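Local coordinates for protein xyloglucan-specific endo-beta-1,4-glucanase (Uncultured bacterium, PDB 4W88) that hydrolyses internal beta-1,4-glucosidic bonds of xyloglucan, acting as a family GH5 endoglucanase that probably takes part in plant cell wall breakdown, at residues N306-H310 / W326-D330. The protein carries 1 engineered substitution. Residues are numbered along the deposited sequence.
Sequences NNIYH and WYNDD
Two tyrosines lie nearly parallel yet slid so far apart that each ring covers mainly the other's CB. The planes of Tyr309 and Tyr327 meet at 10° with centroids 4.8 Å apart, and reciprocal CH-pi contacts result: Tyr309 CB stands 3.5 Å from the Tyr327 ring centroid, and Tyr327 CB 3.5 Å from that of Tyr309. Both CA-to-CB bonds point toward the partner segment, across a CA-CA separation of 7.2 Å; chi1 is t for Tyr309 and m for Tyr327. Each hydroxyl also has a polar partner: Tyr327 OH donates to Asn307 OD1 (2.8 Å), and Asn328 ND2 to Tyr309 OH (3.0 Å). Water 1 links Tyr327 OH (3.0 Å) to His310 N (3.2 Å), while Tyr327 turns its edge toward the His310 face in an offset edge-to-face pair, centroids 5.5 Å apart, planes at 80°. An Asx turn, Asn306 OD1 to Ile308 N (3.0 Å), and Asn307 at phi/psi 63/26 shape the irregular 306-310, whereas 326-330 turns from strand 325-326 into helix 329-336, N-capped by Asn328 through Ile331 N. Here the aromatic cluster of Tyr309, His310 and Tyr327 joins the loop after the eighth strand of this GH5 TIM barrel to its C-terminal helix.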
loop_
_atom_site.group_PDB
_atom_site.type_symbol
_atom_site.label_atom_id
_atom_site.label_comp_id
_atom_site.label_asym_id
_atom_site.label_seq_id
_atom_site.Cartn_x
_atom_site.Cartn_y
_atom_site.Cartn_z
ATOM N N ASN A 306 -0.923 -6.194 10.545
ATOM C CA ASN A 306 -0.845 -7.630 10.291
ATOM C C ASN A 306 -1.471 -8.564 11.316
ATOM O O ASN A 306 -1.298 -9.809 11.233
ATOM C CB ASN A 306 0.617 -8.040 9.987
ATOM C CG ASN A 306 1.553 -7.739 11.132
ATOM O OD1 ASN A 306 1.074 -7.393 12.214
ATOM N ND2 ASN A 306 2.830 -7.972 10.939
ATOM N N ASN A 307 -2.125 -7.978 12.310
ATOM C CA ASN A 307 -2.731 -8.719 13.447
ATOM C C ASN A 307 -1.718 -9.451 14.293
ATOM O O ASN A 307 -2.096 -10.397 14.971
ATOM C CB ASN A 307 -3.800 -9.656 12.922
ATOM C CG ASN A 307 -4.769 -10.133 13.978
ATOM O OD1 ASN A 307 -4.994 -9.458 14.974
ATOM N ND2 ASN A 307 -5.342 -11.294 13.766
ATOM N N ILE A 308 -0.462 -8.967 14.321
ATOM C CA ILE A 308 0.554 -9.564 15.190
ATOM C C ILE A 308 0.858 -8.567 16.286
ATOM O O ILE A 308 1.307 -7.477 16.001
ATOM C CB ILE A 308 1.834 -9.945 14.434
ATOM C CG1 ILE A 308 1.513 -11.004 13.365
ATOM C CG2 ILE A 308 2.872 -10.482 15.418
ATOM C CD1 ILE A 308 2.726 -11.361 12.526
ATOM N N TYR A 309 0.649 -8.957 17.553
ATOM C CA TYR A 309 0.889 -8.067 18.680
ATOM C C TYR A 309 1.461 -8.832 19.878
ATOM O O TYR A 309 2.473 -8.445 20.410
ATOM C CB TYR A 309 -0.403 -7.356 19.101
ATOM C CG TYR A 309 -0.240 -6.259 20.132
ATOM C CD1 TYR A 309 0.105 -4.987 19.735
ATOM C CD2 TYR A 309 -0.445 -6.483 21.463
ATOM C CE1 TYR A 309 0.236 -3.974 20.639
ATOM C CE2 TYR A 309 -0.319 -5.466 22.392
ATOM C CZ TYR A 309 0.030 -4.202 21.979
ATOM O OH TYR A 309 0.161 -3.092 22.802
ATOM N N HIS A 310 0.792 -9.882 20.327
ATOM C CA HIS A 310 1.256 -10.576 21.488
ATOM C C HIS A 310 2.225 -11.688 21.128
ATOM O O HIS A 310 3.055 -12.050 21.911
ATOM C CB HIS A 310 0.079 -11.169 22.274
ATOM C CG HIS A 310 -0.891 -10.172 22.832
ATOM N ND1 HIS A 310 -0.562 -9.278 23.835
ATOM C CD2 HIS A 310 -2.211 -9.993 22.584
ATOM C CE1 HIS A 310 -1.629 -8.555 24.138
ATOM N NE2 HIS A 310 -2.640 -8.966 23.390
ATOM N N TRP A 326 -9.244 -3.370 19.985
ATOM C CA TRP A 326 -7.969 -2.880 19.598
ATOM C C TRP A 326 -6.907 -3.323 20.599
ATOM O O TRP A 326 -7.130 -3.265 21.837
ATOM C CB TRP A 326 -8.024 -1.361 19.374
ATOM C CG TRP A 326 -8.976 -1.007 18.293
ATOM C CD1 TRP A 326 -10.312 -0.785 18.435
ATOM C CD2 TRP A 326 -8.685 -0.879 16.894
ATOM N NE1 TRP A 326 -10.886 -0.496 17.201
ATOM C CE2 TRP A 326 -9.911 -0.613 16.233
ATOM C CE3 TRP A 326 -7.519 -1.006 16.105
ATOM C CZ2 TRP A 326 -9.977 -0.414 14.827
ATOM C CZ3 TRP A 326 -7.594 -0.797 14.738
ATOM C CH2 TRP A 326 -8.804 -0.551 14.103
ATOM N N TYR A 327 -5.758 -3.765 20.091
ATOM C CA TYR A 327 -4.660 -4.184 20.991
ATOM C C TYR A 327 -4.121 -3.072 21.899
ATOM O O TYR A 327 -3.648 -3.320 23.014
ATOM C CB TYR A 327 -3.477 -4.687 20.204
ATOM C CG TYR A 327 -3.659 -6.014 19.500
ATOM C CD1 TYR A 327 -3.785 -7.195 20.233
ATOM C CD2 TYR A 327 -3.718 -6.089 18.082
ATOM C CE1 TYR A 327 -3.982 -8.407 19.580
ATOM C CE2 TYR A 327 -3.873 -7.324 17.437
ATOM C CZ TYR A 327 -4.019 -8.441 18.186
ATOM O OH TYR A 327 -4.168 -9.648 17.595
ATOM N N ASN A 328 -4.124 -1.847 21.376
ATOM C CA ASN A 328 -3.497 -0.719 22.061
ATOM C C ASN A 328 -4.256 0.557 21.759
ATOM O O ASN A 328 -4.058 1.145 20.715
ATOM C CB ASN A 328 -2.009 -0.635 21.692
ATOM C CG ASN A 328 -1.273 0.345 22.544
ATOM O OD1 ASN A 328 -1.750 1.446 22.831
ATOM N ND2 ASN A 328 -0.110 -0.062 23.006
ATOM N N ASP A 329 -5.195 0.933 22.623
ATOM C CA ASP A 329 -6.092 2.021 22.255
ATOM C C ASP A 329 -5.374 3.372 22.252
ATOM O O ASP A 329 -5.781 4.290 21.540
ATOM C CB ASP A 329 -7.283 2.112 23.215
ATOM C CG ASP A 329 -8.377 1.146 22.881
ATOM O OD1 ASP A 329 -8.760 1.015 21.715
ATOM O OD2 ASP A 329 -8.803 0.496 23.821
ATOM N N ASP A 330 -4.279 3.505 23.009
ATOM C CA ASP A 330 -3.522 4.781 22.983
ATOM C C ASP A 330 -2.822 5.036 21.632
ATOM O O ASP A 330 -2.827 6.153 21.092
ATOM C CB ASP A 330 -2.486 4.800 24.097
ATOM C CG ASP A 330 -3.084 4.997 25.481
ATOM O OD1 ASP A 330 -4.273 5.275 25.634
ATOM O OD2 ASP A 330 -2.324 4.946 26.427
HETATM O O HOH W 1 -1.838 -11.020 18.888
#